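Local coordinates for protein hydroxylase (Rhodococcus sp., PDB 2OR0) that probably acts as a flavin-dependent hydroxylase of the acyl-CoA dehydrogenase fold family, inserting one atom of molecular oxygen into its substrate, at residues E30-A33 against E34-G38; C47-T50 against D51-G55; A110-D113 against P114-E118; R223-A227 against A228-D232; V385-P388 against G389-N392. All coordinates share one frame; numbering follows the deposited sequence.

Interaction 1: E30-A33 against E34-G38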
loop_
_atom_site.group_PDB
_atom_site.type_symbol
_atom_site.label_atom_id
_atom_site.label_comp_id
_atom_site.label_asym_id
_atom_site.label_seq_id
_atom_site.Cartn_x
_atom_site.Cartn_y
_atom_site.Cartn_z
ATOM N N GLU A 30 18.033 2.064 6.806
ATOM C CA GLU A 30 18.556 3.057 7.747
ATOM C C GLU A 30 19.920 3.518 7.263
ATOM O O GLU A 30 20.238 4.702 7.336
ATOM C CB GLU A 30 18.634 2.490 9.175
ATOM C CG GLU A 30 17.274 2.426 9.941
ATOM C CD GLU A 30 17.309 1.543 11.229
ATOM O OE1 GLU A 30 18.396 1.407 11.873
ATOM O OE2 GLU A 30 16.239 0.983 11.604
ATOM N N VAL A 31 20.702 2.571 6.731
ATOM C CA VAL A 31 22.026 2.846 6.188
ATOM C C VAL A 31 21.970 3.816 5.005
ATOM O O VAL A 31 22.803 4.716 4.905
ATOM C CB VAL A 31 22.789 1.536 5.831
ATOM C CG1 VAL A 31 24.018 1.817 4.963
ATOM C CG2 VAL A 31 23.218 0.778 7.112
ATOM N N VAL A 32 20.987 3.653 4.118
ATOM C CA VAL A 32 20.862 4.555 2.968
ATOM C C VAL A 32 19.836 5.667 3.152
ATOM O O VAL A 32 19.408 6.267 2.170
ATOM C CB VAL A 32 20.601 3.793 1.650
ATOM C CG1 VAL A 32 21.831 2.968 1.283
ATOM C CG2 VAL A 32 19.345 2.904 1.751
ATOM N N ALA A 33 19.459 5.939 4.404
ATOM C CA ALA A 33 18.433 6.933 4.742
ATOM C C ALA A 33 18.690 8.283 4.096
ATOM O O ALA A 33 17.770 8.898 3.543
ATOM C CB ALA A 33 18.306 7.099 6.260
ATOM N N GLU A 34 19.942 8.738 4.169
ATOM C CA GLU A 34 20.301 10.046 3.648
ATOM C C GLU A 34 20.242 10.050 2.123
ATOM O O GLU A 34 19.900 11.066 1.528
ATOM C CB GLU A 34 21.691 10.470 4.141
ATOM C CG GLU A 34 22.799 9.434 3.825
ATOM C CD GLU A 34 23.230 8.575 5.029
ATOM O OE1 GLU A 34 22.449 7.699 5.509
ATOM O OE2 GLU A 34 24.388 8.785 5.478
ATOM N N GLU A 35 20.556 8.907 1.501
ATOM C CA GLU A 35 20.476 8.769 0.038
ATOM C C GLU A 35 19.015 8.778 -0.420
ATOM O O GLU A 35 18.690 9.350 -1.451
ATOM C CB GLU A 35 21.176 7.497 -0.458
ATOM C CG GLU A 35 22.728 7.550 -0.466
ATOM C CD GLU A 35 23.363 6.945 0.797
ATOM O OE1 GLU A 35 22.978 7.334 1.917
ATOM O OE2 GLU A 35 24.250 6.064 0.673
ATOM N N ILE A 36 18.145 8.135 0.358
ATOM C CA ILE A 36 16.717 8.115 0.066
ATOM C C ILE A 36 16.111 9.536 0.149
ATOM O O ILE A 36 15.404 9.972 -0.772
ATOM C CB ILE A 36 15.971 7.108 0.963
ATOM C CG1 ILE A 36 16.357 5.684 0.552
ATOM C CG2 ILE A 36 14.440 7.304 0.856
ATOM C CD1 ILE A 36 15.864 4.588 1.488
ATOM N N ARG A 37 16.404 10.246 1.238
ATOM C CA ARG A 37 15.968 11.629 1.392
ATOM C C ARG A 37 16.553 12.465 0.254
ATOM O O ARG A 37 15.900 13.368 -0.252
ATOM C CB ARG A 37 16.358 12.196 2.775
ATOM C CG ARG A 37 15.612 11.520 3.936
ATOM C CD ARG A 37 15.841 12.223 5.268
ATOM N NE ARG A 37 17.259 12.180 5.622
ATOM C CZ ARG A 37 17.806 11.365 6.530
ATOM N NH1 ARG A 37 17.058 10.509 7.230
ATOM N NH2 ARG A 37 19.123 11.420 6.742
ATOM N N GLY A 38 17.770 12.113 -0.162
ATOM C CA GLY A 38 18.474 12.788 -1.244
ATOM C C GLY A 38 17.816 12.715 -2.618
ATOM O O GLY A 38 18.060 13.589 -3.447
#
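Ala33 and Arg37 stand one helical turn apart, and the arginine doubles back over the alanine that begins the turn. Arg37 N donates to Ala33 O at 3.0 Å along a nearly straight N-H line (172°). A bend at chi3 (-62°) then folds the side chain so that one face of its guanidinium lies over that same carbonyl, with Ala33 O 3.8 Å above the plane and close to its centre. Alanine suits the place because a single methyl does not stand in the way of this flat group. Val32 comes just before, where helix 24-31 stops and helix 33-46 starts, at the N-cap of the second. Valine offers no side-chain acceptor to the first turn; its carbonyl takes the usual helical bond, Ile36 N to Val32 O at 2.9 Å. Its branched end serves apolar contact, CG2 lying 3.9 Å from Ile36 CD1, and Leu56 of helix 51-60 touches both residues. Glu35 brings its carboxylate across Val32, its OE2 4.0 Å from Val32 CG1. Glu34 folds back over the break between the helices: its CG sits between the backbone N and the carbonyl carbon (chi1 55°) and the chain bends again at chi2, which leaves OE1 3.6 Å from Ala33 N but also 3.1 Å from Val31 O. Two acceptors so close cannot share a bond. The start of helix 33-46 would probably draw the negative charge of Glu34, but that pull is probably opposed by the Val31 carbonyl.

Interaction 2: C47-T50 against D51-G55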
loop_
_atom_site.group_PDB
_atom_site.type_symbol
_atom_site.label_atom_id
_atom_site.label_comp_id
_atom_site.label_asym_id
_atom_site.label_seq_id
_atom_site.Cartn_x
_atom_site.Cartn_y
_atom_site.Cartn_z
ATOM N N CYS A 47 7.623 13.475 -11.139
ATOM C CA CYS A 47 6.404 12.668 -10.942
ATOM C C CYS A 47 6.634 11.190 -11.195
ATOM O O CYS A 47 5.794 10.518 -11.801
ATOM C CB CYS A 47 5.234 13.169 -11.813
ATOM S SG CYS A 47 4.784 14.844 -11.433
ATOM N N ARG A 48 7.764 10.684 -10.710
ATOM C CA ARG A 48 8.227 9.338 -11.018
ATOM C C ARG A 48 9.459 9.127 -10.160
ATOM O O ARG A 48 10.302 10.008 -10.087
ATOM C CB ARG A 48 8.600 9.282 -12.521
ATOM C CG ARG A 48 9.434 8.094 -12.978
ATOM C CD ARG A 48 10.223 8.431 -14.259
ATOM N NE ARG A 48 10.758 7.233 -14.923
ATOM C CZ ARG A 48 11.880 6.598 -14.586
ATOM N NH1 ARG A 48 12.638 7.014 -13.562
ATOM N NH2 ARG A 48 12.247 5.515 -15.286
ATOM N N LEU A 49 9.569 7.987 -9.489
ATOM C CA LEU A 49 10.785 7.703 -8.729
ATOM C C LEU A 49 11.973 7.751 -9.673
ATOM O O LEU A 49 11.944 7.127 -10.737
ATOM C CB LEU A 49 10.738 6.323 -8.050
ATOM C CG LEU A 49 9.771 6.041 -6.900
ATOM C CD1 LEU A 49 9.838 4.604 -6.456
ATOM C CD2 LEU A 49 10.027 6.968 -5.699
ATOM N N THR A 50 13.003 8.503 -9.301
ATOM C CA THR A 50 14.251 8.485 -10.055
ATOM C C THR A 50 14.778 7.035 -10.084
ATOM O O THR A 50 14.382 6.204 -9.260
ATOM C CB THR A 50 15.337 9.406 -9.419
ATOM O OG1 THR A 50 15.778 8.831 -8.188
ATOM C CG2 THR A 50 14.808 10.817 -9.147
ATOM N N ASP A 51 15.659 6.730 -11.033
ATOM C CA ASP A 51 16.276 5.403 -11.101
ATOM C C ASP A 51 17.073 5.119 -9.822
ATOM O O ASP A 51 17.008 4.003 -9.265
ATOM C CB ASP A 51 17.157 5.271 -12.349
ATOM C CG ASP A 51 16.340 5.145 -13.661
ATOM O OD1 ASP A 51 15.096 4.891 -13.642
ATOM O OD2 ASP A 51 16.983 5.305 -14.730
ATOM N N ALA A 52 17.791 6.128 -9.332
ATOM C CA ALA A 52 18.477 5.993 -8.048
ATOM C C ALA A 52 17.521 5.702 -6.878
ATOM O O ALA A 52 17.835 4.873 -6.042
ATOM C CB ALA A 52 19.389 7.211 -7.754
ATOM N N ALA A 53 16.348 6.348 -6.835
ATOM C CA ALA A 53 15.369 6.079 -5.767
ATOM C C ALA A 53 14.818 4.657 -5.833
ATOM O O ALA A 53 14.711 3.994 -4.809
ATOM C CB ALA A 53 14.217 7.110 -5.769
ATOM N N ALA A 54 14.460 4.206 -7.040
ATOM C CA ALA A 54 13.983 2.840 -7.257
ATOM C C ALA A 54 15.077 1.831 -6.916
ATOM O O ALA A 54 14.796 0.773 -6.326
ATOM C CB ALA A 54 13.530 2.650 -8.687
ATOM N N GLY A 55 16.311 2.176 -7.281
ATOM C CA GLY A 55 17.509 1.355 -7.024
ATOM C C GLY A 55 17.776 1.110 -5.550
ATOM O O GLY A 55 18.092 -0.015 -5.148
#
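Thr50 OG1 is gripped by two donors: the main-chain N-H of Ala53, with Ala53 N at 2.9 Å from Thr50 OG1, and the side-chain amide of Gln39 from helix 33-46. The first is the capping bond of helix 51-60, with Thr50 at the N-cap. It forms because OG1 is turned between the backbone N and the carbonyl carbon (chi1 70°), which swings the oxygen over the open first turn and brings it to 3.4 Å from Ala53 CB. The small methyl of alanine allows that approach. The main chain of the same residue adds an ordinary helical bond, Ala54 N to Thr50 O at 3.0 Å. Ahead of the cap, Arg48 stretches along the outside, its chain extended from CG to NE, and sets both terminal nitrogens on one oxygen of Asp51 in a salt bridge: Arg48 NH1 lies 3.2 Å from Asp51 OD1, and the bond from NH2 is weak. OD1 sits in the guanidinium plane, whereas the nitrogen comes from above the carboxylate plane, the two planes being 63° apart. Leu49 goes the other way, CD2 meeting Ala53 CB at 4.2 Å and the side chain packing on Ala94, Ser95 and Val98 of helix 93-102. The ion pair, tilted and sharing a single oxygen, is probably a modest tie, whereas the buried Thr50 hydroxyl has its polarity met by Ala53 N and Gln39.

Interaction 3: A110-D113 against P114-E118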
loop_
_atom_site.group_PDB
_atom_site.type_symbol
_atom_site.label_atom_id
_atom_site.label_comp_id
_atom_site.label_asym_id
_atom_site.label_seq_id
_atom_site.Cartn_x
_atom_site.Cartn_y
_atom_site.Cartn_z
ATOM N N ALA A 110 2.367 -15.473 -4.560
ATOM C CA ALA A 110 2.833 -16.657 -3.851
ATOM C C ALA A 110 1.834 -17.766 -4.007
ATOM O O ALA A 110 2.225 -18.919 -4.070
ATOM C CB ALA A 110 3.087 -16.372 -2.376
ATOM N N PHE A 111 0.551 -17.417 -4.084
ATOM C CA PHE A 111 -0.486 -18.417 -4.315
ATOM C C PHE A 111 -1.121 -18.358 -5.713
ATOM O O PHE A 111 -2.209 -18.900 -5.932
ATOM C CB PHE A 111 -1.544 -18.480 -3.183
ATOM C CG PHE A 111 -2.242 -17.164 -2.874
ATOM C CD1 PHE A 111 -3.446 -16.819 -3.515
ATOM C CD2 PHE A 111 -1.731 -16.303 -1.902
ATOM C CE1 PHE A 111 -4.113 -15.657 -3.210
ATOM C CE2 PHE A 111 -2.390 -15.098 -1.589
ATOM C CZ PHE A 111 -3.584 -14.776 -2.247
ATOM N N ALA A 112 -0.430 -17.700 -6.641
ATOM C CA ALA A 112 -0.754 -17.829 -8.072
ATOM C C ALA A 112 -0.075 -19.104 -8.624
ATOM O O ALA A 112 0.833 -19.668 -7.985
ATOM C CB ALA A 112 -0.301 -16.590 -8.860
ATOM N N ASP A 113 -0.517 -19.540 -9.806
ATOM C CA ASP A 113 0.064 -20.704 -10.485
ATOM C C ASP A 113 1.575 -20.693 -10.470
ATOM O O ASP A 113 2.204 -19.673 -10.799
ATOM C CB ASP A 113 -0.427 -20.799 -11.928
ATOM C CG ASP A 113 -0.204 -22.180 -12.529
ATOM O OD1 ASP A 113 0.949 -22.480 -12.897
ATOM O OD2 ASP A 113 -1.191 -22.944 -12.627
ATOM N N PRO A 114 2.182 -21.839 -10.100
ATOM C CA PRO A 114 3.647 -21.883 -10.071
ATOM C C PRO A 114 4.297 -21.442 -11.387
ATOM O O PRO A 114 5.421 -20.947 -11.380
ATOM C CB PRO A 114 3.967 -23.363 -9.747
ATOM C CG PRO A 114 2.764 -23.874 -9.044
ATOM C CD PRO A 114 1.567 -23.112 -9.660
ATOM N N GLN A 115 3.601 -21.607 -12.507
ATOM C CA GLN A 115 4.194 -21.211 -13.784
ATOM C C GLN A 115 4.410 -19.690 -13.931
ATOM O O GLN A 115 5.418 -19.253 -14.504
ATOM C CB GLN A 115 3.398 -21.765 -14.966
ATOM C CG GLN A 115 4.127 -21.630 -16.304
ATOM C CD GLN A 115 3.339 -22.219 -17.467
ATOM O OE1 GLN A 115 2.281 -22.826 -17.278
ATOM N NE2 GLN A 115 3.850 -22.031 -18.680
ATOM N N VAL A 116 3.466 -18.890 -13.430
ATOM C CA VAL A 116 3.606 -17.441 -13.563
ATOM C C VAL A 116 4.669 -16.902 -12.592
ATOM O O VAL A 116 5.393 -15.951 -12.914
ATOM C CB VAL A 116 2.231 -16.710 -13.515
ATOM C CG1 VAL A 116 1.553 -16.865 -12.164
ATOM C CG2 VAL A 116 2.362 -15.215 -13.940
ATOM N N GLN A 117 4.796 -17.544 -11.424
ATOM C CA GLN A 117 5.812 -17.142 -10.448
ATOM C C GLN A 117 7.194 -17.326 -11.071
ATOM O O GLN A 117 8.090 -16.503 -10.878
ATOM C CB GLN A 117 5.710 -17.964 -9.147
ATOM C CG GLN A 117 4.331 -18.022 -8.494
ATOM C CD GLN A 117 4.377 -18.630 -7.098
ATOM O OE1 GLN A 117 5.337 -18.420 -6.352
ATOM N NE2 GLN A 117 3.342 -19.371 -6.737
ATOM N N GLU A 118 7.345 -18.417 -11.827
ATOM C CA GLU A 118 8.591 -18.739 -12.522
ATOM C C GLU A 118 8.826 -17.742 -13.663
ATOM O O GLU A 118 9.940 -17.251 -13.851
ATOM C CB GLU A 118 8.529 -20.201 -13.020
ATOM C CG GLU A 118 9.789 -20.757 -13.713
ATOM C CD GLU A 118 11.096 -20.546 -12.922
ATOM O OE1 GLU A 118 11.089 -20.654 -11.672
ATOM O OE2 GLU A 118 12.144 -20.288 -13.567
HETATM O O HOH W 1 0.786 -23.771 -15.431
#
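Two torsions bring the acceptor of Asp113 and the amide of Gln117 into place: Asp113 carries CG trans to its main-chain nitrogen (chi1 -163°), while Gln117 carries its own CG beside the nitrogen (chi1 -52°) and then runs out extended. The first sets Asp113 OD1 before the opening turn, where Gln115 N donates to it at 2.8 Å, using the lone pair that faces away from the other carboxylate oxygen. The second sends Gln117 NE2 back to the loop, to 2.8 Å from Ala112 O with a good angle of 159°, the acceptor lying nearly in the amide plane; a weak bond from the same nitrogen goes to Ala110 O. Ala110 O also accepts from Arg241, so this carbonyl, in a buried stretch, has more than one donor. The aspartate is the N-cap of helix 114-121, a role its short carboxylate fills well, and Pro114 follows as the first helical residue, where proline fits, since a first-turn nitrogen has no helical carbonyl four residues back to bond. The backbone bonds from Val116 N and Gln117 N to Asp113 O are both weak. A water extends the cap outward, donating to Asp113 OD1 at 2.8 Å and to Gln115 OE1 at 2.6 Å. On the inner side, Ala112 CB rests 3.8 Å from Val116 CG1, and the valine also packs on Leu109 and Arg223. Phe111 turns away from this helix to meet Trp107 edge to face and to lie against Ala235, Gln236 and Ala239 of helix 234-239.

Interaction 4: R223-A227 against A228-D232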
loop_
_atom_site.group_PDB
_atom_site.type_symbol
_atom_site.label_atom_id
_atom_site.label_comp_id
_atom_site.label_asym_id
_atom_site.label_seq_id
_atom_site.Cartn_x
_atom_site.Cartn_y
_atom_site.Cartn_z
ATOM N N ARG A 223 -2.304 -17.439 -15.747
ATOM C CA ARG A 223 -1.910 -16.077 -15.339
ATOM C C ARG A 223 -3.064 -15.297 -14.729
ATOM O O ARG A 223 -3.028 -14.071 -14.659
ATOM C CB ARG A 223 -1.334 -15.297 -16.522
ATOM C CG ARG A 223 0.075 -15.707 -16.877
ATOM C CD ARG A 223 0.577 -14.818 -17.956
ATOM N NE ARG A 223 1.852 -15.248 -18.501
ATOM C CZ ARG A 223 2.374 -14.766 -19.634
ATOM N NH1 ARG A 223 1.716 -13.840 -20.344
ATOM N NH2 ARG A 223 3.560 -15.204 -20.056
ATOM N N THR A 224 -4.085 -16.011 -14.278
ATOM C CA THR A 224 -5.235 -15.396 -13.655
ATOM C C THR A 224 -5.536 -16.048 -12.303
ATOM O O THR A 224 -5.131 -17.194 -12.050
ATOM C CB THR A 224 -6.502 -15.446 -14.564
ATOM O OG1 THR A 224 -7.128 -16.723 -14.477
ATOM C CG2 THR A 224 -6.171 -15.161 -16.020
ATOM N N LEU A 225 -6.210 -15.296 -11.440
ATOM C CA LEU A 225 -6.890 -15.837 -10.272
ATOM C C LEU A 225 -8.305 -15.297 -10.276
ATOM O O LEU A 225 -8.557 -14.195 -10.765
ATOM C CB LEU A 225 -6.191 -15.432 -8.968
ATOM C CG LEU A 225 -4.776 -15.988 -8.748
ATOM C CD1 LEU A 225 -3.995 -15.276 -7.619
ATOM C CD2 LEU A 225 -4.805 -17.541 -8.529
ATOM N N ASN A 226 -9.227 -16.085 -9.750
ATOM C CA ASN A 226 -10.570 -15.643 -9.515
ATOM C C ASN A 226 -10.555 -14.669 -8.302
ATOM O O ASN A 226 -10.157 -15.064 -7.191
ATOM C CB ASN A 226 -11.411 -16.894 -9.257
ATOM C CG ASN A 226 -12.827 -16.604 -8.930
ATOM O OD1 ASN A 226 -13.173 -15.538 -8.403
ATOM N ND2 ASN A 226 -13.690 -17.569 -9.230
ATOM N N ALA A 227 -10.979 -13.417 -8.513
ATOM C CA ALA A 227 -10.912 -12.375 -7.461
ATOM C C ALA A 227 -11.736 -12.689 -6.222
ATOM O O ALA A 227 -11.317 -12.345 -5.125
ATOM C CB ALA A 227 -11.303 -10.987 -8.001
ATOM N N ALA A 228 -12.907 -13.301 -6.391
ATOM C CA ALA A 228 -13.730 -13.686 -5.234
ATOM C C ALA A 228 -13.070 -14.785 -4.381
ATOM O O ALA A 228 -13.168 -14.767 -3.153
ATOM C CB ALA A 228 -15.135 -14.096 -5.654
ATOM N N LYS A 229 -12.382 -15.720 -5.037
ATOM C CA LYS A 229 -11.617 -16.746 -4.337
ATOM C C LYS A 229 -10.394 -16.166 -3.621
ATOM O O LYS A 229 -9.985 -16.674 -2.591
ATOM C CB LYS A 229 -11.174 -17.845 -5.317
ATOM C CG LYS A 229 -12.343 -18.698 -5.860
ATOM C CD LYS A 229 -11.789 -19.911 -6.653
ATOM C CE LYS A 229 -12.908 -20.887 -6.989
ATOM N NZ LYS A 229 -12.371 -22.002 -7.825
ATOM N N VAL A 230 -9.798 -15.117 -4.184
ATOM C CA VAL A 230 -8.681 -14.443 -3.531
ATOM C C VAL A 230 -9.188 -13.812 -2.221
ATOM O O VAL A 230 -8.605 -14.034 -1.149
ATOM C CB VAL A 230 -8.052 -13.377 -4.448
ATOM C CG1 VAL A 230 -7.050 -12.517 -3.690
ATOM C CG2 VAL A 230 -7.413 -14.031 -5.675
HETATM N N MSE A 231 -10.288 -13.062 -2.322
HETATM C CA MSE A 231 -10.915 -12.373 -1.189
HETATM C C MSE A 231 -11.336 -13.332 -0.084
HETATM O O MSE A 231 -11.064 -13.076 1.101
HETATM C CB MSE A 231 -12.154 -11.571 -1.645
HETATM C CG MSE A 231 -12.699 -10.556 -0.579
HETATM SE SE MSE A 231 -11.323 -9.225 -0.038
HETATM C CE MSE A 231 -10.987 -8.452 -1.823
ATOM N N ASP A 232 -12.009 -14.424 -0.447
ATOM C CA ASP A 232 -12.645 -15.257 0.588
ATOM C C ASP A 232 -11.837 -16.431 1.096
ATOM O O ASP A 232 -12.302 -17.184 1.941
ATOM C CB ASP A 232 -14.062 -15.678 0.189
ATOM C CG ASP A 232 -14.094 -16.638 -0.997
ATOM O OD1 ASP A 232 -13.077 -17.300 -1.297
ATOM O OD2 ASP A 232 -15.164 -16.718 -1.645
HETATM O O HOH W 2 -12.276 -20.156 -10.586
#
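Hydrogen bonds gather round Asn226, the N-cap of helix 227-232. Its OD1 accepts two weak bonds, from Ala228 N at 3.0 Å and Lys229 N at 3.5 Å; CG lies anti to the backbone N (chi1 177°), which carries OD1 back to these N-H groups. Its backbone carbonyl takes a sound bond, Val230 N to Asn226 O at 3.0 Å. Met231 N to Ala227 O continues the turn. Apolar packing comes next: Val230 CG2 lies 3.8 Å from Leu225 CB, and the methylenes of Lys229 cross the asparagine at about a right angle, Lys229 CG being 3.7 Å from Asn226 CG. Water supplies the third kind, accepting from Asn226 ND2 and weakly from Lys229 NZ, whose main partner is Glu238 in a salt bridge. Strand 224-226, paired with strand 182-188, passes into the helix at 63° between their directions. A leucine in place of Asn226 would probably leave Ala228 N and Lys229 N without their weak capping acceptor, and the water without the ND2 donor. An acetate about 3 Å from the asparagine side chain probably comes from the crystallisation liquor. With both halves of its amide used, Asn226 fits this strand-to-helix junction at the surface.

Interaction 5: V385-P388 against G389-N392. With ACT (acetate ion), chain F.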
loop_
_atom_site.group_PDB
_atom_site.type_symbol
_atom_site.label_atom_id
_atom_site.label_comp_id
_atom_site.label_asym_id
_atom_site.label_seq_id
_atom_site.Cartn_x
_atom_site.Cartn_y
_atom_site.Cartn_z
ATOM N N VAL A 385 -9.165 1.827 -0.431
ATOM C CA VAL A 385 -9.106 1.073 0.835
ATOM C C VAL A 385 -9.308 1.953 2.065
ATOM O O VAL A 385 -9.423 1.431 3.178
ATOM C CB VAL A 385 -7.835 0.176 1.026
ATOM C CG1 VAL A 385 -7.729 -0.855 -0.081
ATOM C CG2 VAL A 385 -6.574 1.012 1.107
ATOM N N HIS A 386 -9.394 3.270 1.864
ATOM C CA HIS A 386 -9.725 4.168 2.960
ATOM C C HIS A 386 -11.153 4.670 3.017
ATOM O O HIS A 386 -11.485 5.386 3.961
ATOM C CB HIS A 386 -8.719 5.325 3.032
ATOM C CG HIS A 386 -7.310 4.854 3.200
ATOM N ND1 HIS A 386 -6.270 5.303 2.419
ATOM C CD2 HIS A 386 -6.787 3.915 4.023
ATOM C CE1 HIS A 386 -5.159 4.684 2.778
ATOM N NE2 HIS A 386 -5.452 3.832 3.746
ATOM N N VAL A 387 -12.008 4.305 2.049
ATOM C CA VAL A 387 -13.422 4.699 2.126
ATOM C C VAL A 387 -13.984 4.032 3.384
ATOM O O VAL A 387 -13.852 2.817 3.524
ATOM C CB VAL A 387 -14.250 4.333 0.825
ATOM C CG1 VAL A 387 -15.767 4.592 1.001
ATOM C CG2 VAL A 387 -13.714 5.110 -0.409
ATOM N N PRO A 388 -14.542 4.831 4.331
ATOM C CA PRO A 388 -14.984 4.310 5.615
ATOM C C PRO A 388 -16.438 3.844 5.788
ATOM O O PRO A 388 -16.680 2.945 6.587
ATOM C CB PRO A 388 -14.721 5.508 6.556
ATOM C CG PRO A 388 -15.094 6.709 5.682
ATOM C CD PRO A 388 -14.652 6.317 4.280
ATOM N N GLY A 389 -17.401 4.470 5.102
ATOM C CA GLY A 389 -18.805 4.320 5.486
ATOM C C GLY A 389 -19.326 2.872 5.480
ATOM O O GLY A 389 -19.760 2.376 6.507
ATOM N N PRO A 390 -19.290 2.208 4.317
ATOM C CA PRO A 390 -19.834 0.841 4.157
ATOM C C PRO A 390 -19.204 -0.174 5.140
ATOM O O PRO A 390 -19.905 -0.998 5.685
ATOM C CB PRO A 390 -19.456 0.487 2.722
ATOM C CG PRO A 390 -19.356 1.886 2.018
ATOM C CD PRO A 390 -18.709 2.724 3.062
ATOM N N THR A 391 -17.892 -0.093 5.345
ATOM C CA THR A 391 -17.207 -0.994 6.269
ATOM C C THR A 391 -17.591 -0.717 7.729
ATOM O O THR A 391 -17.766 -1.656 8.519
ATOM C CB THR A 391 -15.708 -0.878 6.091
ATOM O OG1 THR A 391 -15.411 -1.186 4.731
ATOM C CG2 THR A 391 -14.940 -1.842 7.027
ATOM N N ASN A 392 -17.731 0.561 8.094
ATOM C CA ASN A 392 -18.132 0.887 9.454
ATOM C C ASN A 392 -19.509 0.326 9.700
ATOM O O ASN A 392 -19.757 -0.309 10.735
ATOM C CB ASN A 392 -18.106 2.390 9.706
ATOM C CG ASN A 392 -16.690 2.952 9.951
ATOM O OD1 ASN A 392 -16.454 4.151 9.745
ATOM N ND2 ASN A 392 -15.773 2.128 10.382
HETATM C C ACT F . -17.590 7.422 3.057
HETATM O O ACT F . -18.121 6.354 2.866
HETATM O OXT ACT F . -16.635 7.651 2.254
HETATM C CH3 ACT F . -18.076 8.366 4.117
HETATM O O HOH W 3 -15.793 1.109 3.424
#
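Val387 presents CG1 to the ring of Pro390, its CG1 standing 4.0 Å from Pro390 CD, and an acetate ion lies against both residues. That methyl gets there because it is placed opposite the backbone nitrogen (chi1 173°). Pro388, in the loop just before helix 389-399, turns two parts of its ring to different neighbours: CB comes 3.9 Å from Asn392 OD1, whereas CD meets acetate OXT at 3.1 Å. The Asn392 amide lies back alongside the Pro388 carbonyl, and the bond proper comes from the main chain, Asn392 N to Pro388 O at 3.0 Å, nearly in line with the C=O. A water also joins the loop to the helix, donating to Val387 O at 2.6 Å and lying 2.7 Å from Thr391 OG1. Ile342 of helix 331-356 packs on both Pro388 and Thr391. A glycine in the place of Pro388 would probably let the loop turn more freely ahead of the helix and take away the ring that Ile342 and Asn392 OD1 touch. The acetate, probably from the crystallisation liquor, accepts from Gly389 N at 3.0 Å; lacking a side chain, glycine lets an anion come close to this N-H. Such a carboxylate stands at the amino end of the helix, where the Gly389 N-H and the helix dipole would probably favour a negative charge.

All five contacts lie at the start of a helix. Interactions 2, 3 and 4 cap it with a side chain, a hydroxyl, a carboxylate and an amide respectively; interaction 1 has no side-chain cap, its N-cap being a valine, and in interaction 5 an acetate accepts from the helix start. Interaction 3 is buried and interaction 2 partly so, while interactions 1, 4 and 5 lie at the surface. Interactions 1 and 2 are neighbours on successive helices, 33-46 and 51-60, and do not touch. Interactions 3 and 4 do, so the start of helix 114-121 and the loop before it pack on Arg223 and on Leu225 of strand 224-226. Interaction 5 touches none of the others; interaction 4 is its nearest, about 8 Å between nearest atoms.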